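Local coordinates for ecdysteroid-phosphate phosphatase (PDB 3C7T), which removes the phosphate from inactive ecdysteroid phosphates, releasing active moulting hormone, and also has protein tyrosine phosphatase activity, this chain being its phosphoglycerate-mutase-like phosphatase domain, at residues Tyr86-Ala90 with Leu91-Glu95; Asp131-Thr134 with Pro135-Cys139. All coordinates share one frame; numbering follows the deposited sequence.

Contact 1: Tyr86-Ala90 with Leu91-Glu95; sequences YASPA and LRCVE. With WO4 (tungstate(VI)ion), chain E.
Beside A90, R92 sets its CG between the backbone N and the carbonyl carbon (chi1 59°), and from there the chain runs extended to NE; C93, on the next position, turns its SG back beside its own backbone N, where it meets S88. These torsions send the two side chains to different work at the first turn of helix 91-104. The R92 guanidinium passes the A90 methyl, which lies over one face, off toward the rim, with A90 CB 3.9 Å from R92 NH1. Its edge is given to the tungstate: R92 NE and NH2 both donate hydrogen bonds to WO4 O4, at 2.7 and 2.8 Å, and this oxygen lies in the guanidinium plane. C93 SG packs on S88 CB at 3.6 Å, while S88 OG is hydrogen-bonded to H192, probably an active-site residue. On the backbone, A90 at the N-cap starts the helix: V94 N donates to A90 O at 3.1 Å, and C93 N also donates to A90 O, at 2.9 Å. V94 CG2 fills in against S88 O at 3.5 Å. The loop S88-A90 thus leads strand 84-87 into helix 91-104 within a beta-alpha-beta unit, right at the catalytic pocket. Two N-H groups on one oxygen set the guanidinium edge against O4; R11, R15, H192, A193 N and K224 also hold the anion. The guanidinium charge would probably help stabilise a bound phosphate, which tungstate mimics.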
# COMPACT_ATOMS: atom_id res chain seq x y z
N TYR A 86 -22.26 7.52 1.44
CA TYR A 86 -22.94 6.65 2.41
C TYR A 86 -22.01 5.49 2.74
O TYR A 86 -21.42 4.90 1.83
CB TYR A 86 -24.27 6.13 1.85
CG TYR A 86 -25.22 7.24 1.46
CD1 TYR A 86 -25.11 7.87 0.22
CD2 TYR A 86 -26.23 7.67 2.33
CE1 TYR A 86 -25.98 8.90 -0.15
CE2 TYR A 86 -27.12 8.70 1.97
CZ TYR A 86 -26.98 9.31 0.73
OH TYR A 86 -27.82 10.32 0.34
N ALA A 87 -21.88 5.17 4.03
CA ALA A 87 -21.00 4.09 4.46
C ALA A 87 -21.71 3.16 5.43
O ALA A 87 -22.47 3.61 6.29
CB ALA A 87 -19.76 4.64 5.10
N SER A 88 -21.46 1.86 5.28
CA SER A 88 -21.88 0.88 6.27
C SER A 88 -21.29 1.31 7.62
O SER A 88 -20.26 1.94 7.65
CB SER A 88 -21.32 -0.49 5.88
OG SER A 88 -21.30 -1.35 6.98
N PRO A 89 -21.97 0.99 8.74
CA PRO A 89 -21.45 1.46 10.02
C PRO A 89 -20.20 0.69 10.54
O PRO A 89 -19.64 1.09 11.57
CB PRO A 89 -22.66 1.29 10.97
CG PRO A 89 -23.43 0.18 10.36
CD PRO A 89 -23.26 0.28 8.88
N ALA A 90 -19.78 -0.37 9.84
CA ALA A 90 -18.54 -1.09 10.16
C ALA A 90 -17.37 -0.12 10.08
O ALA A 90 -17.27 0.66 9.10
CB ALA A 90 -18.32 -2.27 9.20
N LEU A 91 -16.45 -0.20 11.05
CA LEU A 91 -15.34 0.74 11.09
C LEU A 91 -14.52 0.71 9.82
O LEU A 91 -14.07 1.78 9.36
CB LEU A 91 -14.41 0.49 12.28
CG LEU A 91 -13.17 1.38 12.31
CD1 LEU A 91 -13.55 2.88 12.43
CD2 LEU A 91 -12.18 0.90 13.42
N ARG A 92 -14.31 -0.47 9.26
CA ARG A 92 -13.54 -0.59 8.00
C ARG A 92 -14.17 0.19 6.84
O ARG A 92 -13.46 0.73 5.97
CB ARG A 92 -13.35 -2.07 7.63
CG ARG A 92 -14.67 -2.82 7.44
CD ARG A 92 -14.40 -4.31 7.25
NE ARG A 92 -15.56 -5.19 7.19
CZ ARG A 92 -16.20 -5.71 8.24
NH1 ARG A 92 -15.88 -5.36 9.50
NH2 ARG A 92 -17.22 -6.55 8.04
N CYS A 93 -15.49 0.27 6.84
CA CYS A 93 -16.21 0.97 5.77
C CYS A 93 -16.14 2.49 5.96
O CYS A 93 -15.91 3.25 5.00
CB CYS A 93 -17.66 0.49 5.67
SG CYS A 93 -17.79 -1.31 5.50
N VAL A 94 -16.35 2.95 7.19
CA VAL A 94 -16.20 4.38 7.48
C VAL A 94 -14.76 4.86 7.22
O VAL A 94 -14.53 5.94 6.65
CB VAL A 94 -16.65 4.74 8.91
CG1 VAL A 94 -16.61 6.26 9.09
CG2 VAL A 94 -18.09 4.22 9.16
N GLU A 95 -13.77 4.05 7.59
CA GLU A 95 -12.40 4.43 7.28
C GLU A 95 -12.12 4.41 5.79
O GLU A 95 -11.39 5.26 5.31
CB GLU A 95 -11.40 3.56 8.03
CG GLU A 95 -11.44 3.74 9.55
CD GLU A 95 -10.33 2.93 10.25
OE1 GLU A 95 -10.13 1.74 9.89
OE2 GLU A 95 -9.68 3.46 11.18
W WO4 E . -16.10 -7.65 3.86
O1 WO4 E . -16.49 -7.21 2.02
O2 WO4 E . -17.18 -9.31 4.00
O3 WO4 E . -14.31 -8.32 4.39
O4 WO4 E . -16.91 -6.52 5.24

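Contact 2: Asp131-Thr134 with Pro135-Cys139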
# COMPACT_ATOMS: atom_id res chain seq x y z
N ASP A 131 -20.42 -4.43 17.30
CA ASP A 131 -19.97 -3.32 18.12
C ASP A 131 -19.59 -2.20 17.15
O ASP A 131 -18.59 -2.31 16.43
CB ASP A 131 -18.77 -3.76 18.99
CG ASP A 131 -18.37 -2.71 20.03
OD1 ASP A 131 -18.22 -1.51 19.68
OD2 ASP A 131 -18.19 -3.09 21.21
N PHE A 132 -20.43 -1.16 17.07
CA PHE A 132 -20.18 -0.03 16.17
C PHE A 132 -19.71 1.19 16.95
O PHE A 132 -20.18 1.45 18.07
CB PHE A 132 -21.44 0.34 15.36
CG PHE A 132 -21.90 -0.76 14.45
CD1 PHE A 132 -21.01 -1.40 13.60
CD2 PHE A 132 -23.23 -1.14 14.42
CE1 PHE A 132 -21.44 -2.42 12.75
CE2 PHE A 132 -23.67 -2.17 13.57
CZ PHE A 132 -22.77 -2.80 12.74
N MET A 133 -18.79 1.96 16.35
CA MET A 133 -18.42 3.24 16.94
C MET A 133 -19.50 4.25 16.61
O MET A 133 -20.05 4.24 15.51
CB MET A 133 -17.04 3.72 16.48
CG MET A 133 -15.87 2.91 17.07
SD MET A 133 -14.24 3.28 16.35
CE MET A 133 -13.91 4.92 17.00
N THR A 134 -19.81 5.12 17.57
CA THR A 134 -20.84 6.13 17.37
C THR A 134 -20.31 7.20 16.43
O THR A 134 -19.10 7.39 16.36
CB THR A 134 -21.22 6.79 18.71
OG1 THR A 134 -20.06 7.40 19.29
CG2 THR A 134 -21.75 5.74 19.68
N PRO A 135 -21.20 7.89 15.68
CA PRO A 135 -20.80 9.11 14.95
C PRO A 135 -19.92 10.07 15.77
O PRO A 135 -18.93 10.56 15.25
CB PRO A 135 -22.14 9.74 14.57
CG PRO A 135 -23.05 8.53 14.40
CD PRO A 135 -22.62 7.56 15.45
N ILE A 136 -20.26 10.32 17.03
CA ILE A 136 -19.35 11.14 17.86
C ILE A 136 -17.95 10.53 18.07
O ILE A 136 -16.95 11.25 17.96
CB ILE A 136 -19.99 11.60 19.21
CG1 ILE A 136 -18.95 12.34 20.06
CG2 ILE A 136 -20.60 10.44 19.95
CD1 ILE A 136 -19.53 13.30 21.11
N GLU A 137 -17.87 9.23 18.36
CA GLU A 137 -16.56 8.56 18.49
C GLU A 137 -15.75 8.58 17.18
O GLU A 137 -14.52 8.70 17.20
CB GLU A 137 -16.71 7.10 18.94
CG GLU A 137 -17.06 6.95 20.41
CD GLU A 137 -17.56 5.55 20.75
OE1 GLU A 137 -17.99 4.82 19.84
OE2 GLU A 137 -17.53 5.19 21.95
N LEU A 138 -16.46 8.45 16.07
CA LEU A 138 -15.86 8.48 14.72
C LEU A 138 -15.31 9.88 14.41
O LEU A 138 -14.18 10.01 13.93
CB LEU A 138 -16.89 8.04 13.66
CG LEU A 138 -17.31 6.56 13.73
CD1 LEU A 138 -18.49 6.24 12.81
CD2 LEU A 138 -16.15 5.64 13.44
N CYS A 139 -16.09 10.92 14.69
CA CYS A 139 -15.61 12.29 14.53
C CYS A 139 -14.38 12.59 15.40
O CYS A 139 -13.41 13.21 14.92
CB CYS A 139 -16.74 13.29 14.78
SG CYS A 139 -17.96 13.28 13.45
O HOH W 1 -19.17 2.51 20.42
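T134 and E137 form a capping box at the start of helix 135-140, each side chain bonding to the other's backbone N. E137 N donates to T134 OG1 at 3.0 Å with an N-H...O angle of 161°, and T134 N returns a bond of 2.9 Å to E137 OE1, met on the anti side of the carboxylate and 30° out of its plane. T134 holds OG1 between its backbone N and carbonyl carbon (chi1 60°), which turns the hydroxyl back over the first helical turn. The close-packed side is apolar: M133 CB meets L138 CD2 at 3.7 Å, and both side chains also rest on L91 of helix 91-104. M133, bent at its last torsion, lays CE against E137 CB at 4.0 Å. Across the cap lies the looser side, where P135 and I136 are exposed, although I136 CG2 lies alongside T134, 3.2 Å from T134 OG1. E137 touches the packed side through CB, and its OE2 accepts from A48 N. An alanine in place of E137 would lose the carboxylate, and T134 N and A48 N would probably be left without their acceptor, with the loop before the helix freer to move. The loop is also tied through water: one molecule donates to F132 O at 2.8 Å and to E137 OE1 at 2.7 Å, so OE1 receives both this water and T134 N.

In the fold
Contact 1 comes first along the chain and contact 2 follows it in series, their centres 10 Å apart, both in the part of the chain that belongs to the histidine phosphatase superfamily. The centre of contact 1 lies about 5 Å from the centre of the chain, where the loop 88-90 joins strand 84-87 of the mixed sheet to helix 91-104; that of contact 2 lies about 15 Å out, where the loop after strand 112-114 enters helix 135-140. They touch directly: L91 CD1 is 3.9 Å from L138 CD2, and the F132 ring packs against the 89-90 backbone, with P89 O 3.5 Å from F132 CD1. The outer helix start therefore packs onto the turn that carries R92 of the tungstate pocket; the F132 side chain lies about 10 Å from the bound tungstate.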